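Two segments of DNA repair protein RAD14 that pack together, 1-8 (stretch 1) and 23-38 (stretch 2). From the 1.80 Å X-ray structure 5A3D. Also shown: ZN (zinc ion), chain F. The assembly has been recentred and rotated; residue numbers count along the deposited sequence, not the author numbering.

Stretch 1 1-8: APKCIECH
Stretch 2 (23-38) LQVCKQCSKEHPEKYA

Stretch 2 starts as a loop, with Leu23 and Val25 extended and Gln24 bent between them (phi/psi -78/72). Cys4 CA lies 4.8 Å from Val25 CA and Glu6 CA 6.4 Å from Cys29 CA, so the register advances along both stretches in the same sense. Gln24 (chi1 m) bonds through its backbone: Ile5 N donates to Gln24 O at 2.9 Å, nearly linear. Cys4 CA also lies 3.4 Å from Gln24 O, a CA-H...O contact. Val25 (phi/psi -134/130, chi1 t) is buried, and its CG2 meets Ile5 CD1 at 3.6 Å, an apolar contact.

Cys26 (chi1 p) N-caps helix 27-32; its SG accepts from Cys29 N at 3.5 Å. Cys26 N donates to Cys4 SG at 3.3 Å. Zinc joins the stretches: it lies 2.4 Å from Cys4 SG (chi1 t) and Cys7 SG (chi1 p), and 2.3 Å from Cys26 SG and Cys29 SG (chi1 m). Thiolate sulfur suits both metal binding and acceptance of backbone NH groups. In stretch 1, residues 5-7 have helical phi/psi, and Glu6 N donates to Cys4 SG at 3.4 Å.

His33 (phi/psi -135/56, chi1 m) follows helix 27-32 and sits at the N-cap position of helix 34-37. Glu6 OE1 lies over one face of its ring. Lys36, extended beyond its m chi1, makes a salt bridge from NZ to Glu6 OE2 at 2.8 Å. Tyr37 (chi1 m) is buried; its OH donates to Glu6 OE2 at 2.6 Å. Glu6 (chi1 m, chi2 m) thus serves both donors with one oxygen. Of 524 Å² buried in total, Glu6 gives the most, 104 Å².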

# COMPACT_ATOMS: atom_id res chain seq x y z
N ALA B 1 1.80 48.11 2.97
CA ALA B 1 1.44 46.67 3.20
C ALA B 1 1.94 45.70 2.08
O ALA B 1 2.34 46.13 0.99
CB ALA B 1 -0.08 46.53 3.43
N PRO B 2 1.99 44.41 2.36
CA PRO B 2 2.56 43.48 1.36
C PRO B 2 1.65 43.33 0.11
O PRO B 2 0.44 43.20 0.25
CB PRO B 2 2.70 42.16 2.14
CG PRO B 2 1.80 42.31 3.33
CD PRO B 2 1.69 43.77 3.64
N LYS B 3 2.23 43.36 -1.09
CA LYS B 3 1.43 43.34 -2.33
C LYS B 3 1.53 42.01 -3.05
O LYS B 3 2.53 41.30 -3.00
CB LYS B 3 1.78 44.48 -3.27
CG LYS B 3 1.55 45.88 -2.64
CD LYS B 3 1.66 47.00 -3.65
CE LYS B 3 1.83 48.38 -3.00
NZ LYS B 3 0.79 48.81 -2.00
N CYS B 4 0.44 41.63 -3.65
CA CYS B 4 0.41 40.45 -4.54
C CYS B 4 1.56 40.38 -5.53
O CYS B 4 1.89 41.34 -6.21
CB CYS B 4 -0.89 40.52 -5.32
SG CYS B 4 -1.08 39.24 -6.56
N ILE B 5 2.19 39.21 -5.61
CA ILE B 5 3.39 39.05 -6.44
C ILE B 5 3.06 39.02 -7.94
O ILE B 5 3.93 39.10 -8.76
CB ILE B 5 4.18 37.78 -6.02
CG1 ILE B 5 3.38 36.53 -6.31
CG2 ILE B 5 4.50 37.89 -4.54
CD1 ILE B 5 3.79 35.24 -5.58
N GLU B 6 1.79 38.91 -8.32
CA GLU B 6 1.48 38.97 -9.74
C GLU B 6 1.18 40.41 -10.15
O GLU B 6 1.83 41.00 -11.07
CB GLU B 6 0.33 38.04 -10.05
CG GLU B 6 0.79 36.63 -9.87
CD GLU B 6 1.69 36.14 -11.02
OE1 GLU B 6 1.89 36.89 -12.03
OE2 GLU B 6 2.18 35.03 -10.91
N CYS B 7 0.19 41.00 -9.50
CA CYS B 7 -0.27 42.29 -9.96
C CYS B 7 0.50 43.46 -9.33
O CYS B 7 0.55 44.54 -9.90
CB CYS B 7 -1.80 42.41 -9.72
SG CYS B 7 -2.44 42.50 -8.05
N HIS B 8 1.02 43.25 -8.12
CA HIS B 8 1.73 44.30 -7.34
C HIS B 8 0.88 45.45 -6.82
O HIS B 8 1.39 46.52 -6.54
CB HIS B 8 2.87 44.86 -8.18
CG HIS B 8 3.73 43.78 -8.76
ND1 HIS B 8 4.49 42.94 -7.97
CD2 HIS B 8 3.96 43.42 -10.04
CE1 HIS B 8 5.14 42.09 -8.75
NE2 HIS B 8 4.84 42.37 -10.01
N LEU B 23 1.27 31.39 -0.74
CA LEU B 23 1.51 32.20 -1.95
C LEU B 23 0.87 33.54 -1.71
O LEU B 23 -0.32 33.59 -1.37
CB LEU B 23 0.90 31.51 -3.16
CG LEU B 23 1.65 30.26 -3.64
CD1 LEU B 23 0.85 29.51 -4.72
CD2 LEU B 23 2.99 30.63 -4.16
N GLN B 24 1.66 34.58 -1.78
CA GLN B 24 1.14 35.95 -1.72
C GLN B 24 0.52 36.41 -3.06
O GLN B 24 1.18 37.17 -3.83
CB GLN B 24 2.26 36.90 -1.28
CG GLN B 24 2.67 36.66 0.15
CD GLN B 24 2.54 37.95 0.92
OE1 GLN B 24 3.47 38.80 0.90
NE2 GLN B 24 1.36 38.16 1.57
N VAL B 25 -0.65 35.84 -3.36
CA VAL B 25 -1.35 36.01 -4.66
C VAL B 25 -2.81 36.29 -4.40
O VAL B 25 -3.40 35.66 -3.54
CB VAL B 25 -1.22 34.74 -5.54
CG1 VAL B 25 -1.94 34.96 -6.87
CG2 VAL B 25 0.25 34.51 -5.79
N CYS B 26 -3.33 37.34 -5.02
CA CYS B 26 -4.73 37.71 -4.84
C CYS B 26 -5.64 36.78 -5.64
O CYS B 26 -5.21 36.11 -6.61
CB CYS B 26 -4.99 39.20 -5.23
SG CYS B 26 -4.93 39.59 -6.92
N LYS B 27 -6.91 36.81 -5.33
CA LYS B 27 -7.85 35.89 -5.94
C LYS B 27 -7.98 36.21 -7.47
O LYS B 27 -8.07 35.33 -8.30
CB LYS B 27 -9.21 35.95 -5.23
CG LYS B 27 -10.14 34.93 -5.86
CD LYS B 27 -11.05 34.04 -5.02
CE LYS B 27 -11.62 34.54 -3.68
NZ LYS B 27 -12.75 33.61 -3.25
N GLN B 28 -7.98 37.48 -7.81
CA GLN B 28 -8.16 37.87 -9.21
C GLN B 28 -7.01 37.29 -10.08
O GLN B 28 -7.22 36.71 -11.15
CB GLN B 28 -8.35 39.36 -9.35
CG GLN B 28 -8.37 39.88 -10.85
CD GLN B 28 -8.84 41.32 -10.99
OE1 GLN B 28 -9.07 42.02 -10.04
NE2 GLN B 28 -8.95 41.76 -12.22
N CYS B 29 -5.79 37.52 -9.61
CA CYS B 29 -4.59 37.07 -10.25
C CYS B 29 -4.54 35.56 -10.31
O CYS B 29 -4.16 35.04 -11.33
CB CYS B 29 -3.33 37.62 -9.60
SG CYS B 29 -3.06 39.35 -9.96
N SER B 30 -4.97 34.87 -9.25
CA SER B 30 -5.04 33.44 -9.34
C SER B 30 -6.00 33.00 -10.49
O SER B 30 -5.68 32.02 -11.17
CB SER B 30 -5.49 32.77 -8.07
OG SER B 30 -6.86 32.93 -7.80
N LYS B 31 -7.15 33.65 -10.69
CA LYS B 31 -8.02 33.27 -11.81
C LYS B 31 -7.44 33.67 -13.17
O LYS B 31 -7.78 33.03 -14.20
CB LYS B 31 -9.47 33.78 -11.70
CG LYS B 31 -10.19 33.43 -10.42
CD LYS B 31 -9.84 32.08 -9.82
CE LYS B 31 -10.94 31.42 -8.96
NZ LYS B 31 -10.93 29.94 -9.24
N GLU B 32 -6.61 34.71 -13.20
CA GLU B 32 -6.01 35.15 -14.46
C GLU B 32 -4.80 34.28 -14.88
O GLU B 32 -4.40 34.28 -16.07
CB GLU B 32 -5.61 36.64 -14.34
CG GLU B 32 -6.86 37.55 -14.21
CD GLU B 32 -6.58 39.03 -13.85
OE1 GLU B 32 -5.48 39.35 -13.23
OE2 GLU B 32 -7.51 39.86 -14.11
N HIS B 33 -4.28 33.48 -13.95
CA HIS B 33 -3.06 32.73 -14.13
C HIS B 33 -3.19 31.26 -13.66
O HIS B 33 -2.46 30.80 -12.76
CB HIS B 33 -1.94 33.46 -13.44
CG HIS B 33 -1.66 34.76 -14.06
ND1 HIS B 33 -1.13 34.87 -15.34
CD2 HIS B 33 -1.88 36.02 -13.63
CE1 HIS B 33 -1.03 36.14 -15.66
NE2 HIS B 33 -1.49 36.86 -14.64
N PRO B 34 -4.19 30.56 -14.21
CA PRO B 34 -4.44 29.15 -13.88
C PRO B 34 -3.29 28.22 -14.20
O PRO B 34 -3.10 27.21 -13.50
CB PRO B 34 -5.67 28.81 -14.74
CG PRO B 34 -5.55 29.67 -15.93
CD PRO B 34 -5.12 31.01 -15.25
N GLU B 35 -2.47 28.60 -15.19
CA GLU B 35 -1.20 27.88 -15.43
C GLU B 35 -0.25 27.85 -14.24
O GLU B 35 0.61 26.97 -14.16
CB GLU B 35 -0.44 28.45 -16.65
CG GLU B 35 0.24 29.80 -16.43
CD GLU B 35 -0.63 31.06 -16.49
OE1 GLU B 35 -1.89 31.01 -16.57
OE2 GLU B 35 -0.03 32.16 -16.42
N LYS B 36 -0.42 28.77 -13.31
CA LYS B 36 0.27 28.75 -12.03
C LYS B 36 -0.62 28.31 -10.84
O LYS B 36 -0.14 27.55 -9.97
CB LYS B 36 0.85 30.12 -11.67
CG LYS B 36 2.11 30.53 -12.44
CD LYS B 36 2.52 31.92 -12.11
CE LYS B 36 3.84 32.33 -12.78
NZ LYS B 36 3.92 33.84 -12.72
N TYR B 37 -1.86 28.80 -10.77
CA TYR B 37 -2.54 28.78 -9.53
C TYR B 37 -3.74 27.86 -9.42
O TYR B 37 -4.39 27.81 -8.41
CB TYR B 37 -2.87 30.21 -9.11
CG TYR B 37 -1.67 31.11 -9.03
CD1 TYR B 37 -0.62 30.82 -8.18
CD2 TYR B 37 -1.53 32.19 -9.87
CE1 TYR B 37 0.51 31.63 -8.09
CE2 TYR B 37 -0.40 33.01 -9.76
CZ TYR B 37 0.64 32.71 -8.91
OH TYR B 37 1.74 33.55 -8.81
N ALA B 38 -4.05 27.18 -10.47
CA ALA B 38 -5.22 26.34 -10.45
C ALA B 38 -5.05 25.22 -9.43
O ALA B 38 -3.96 24.70 -9.26
CB ALA B 38 -5.38 25.63 -11.79
ZN ZN F . -2.88 40.18 -7.82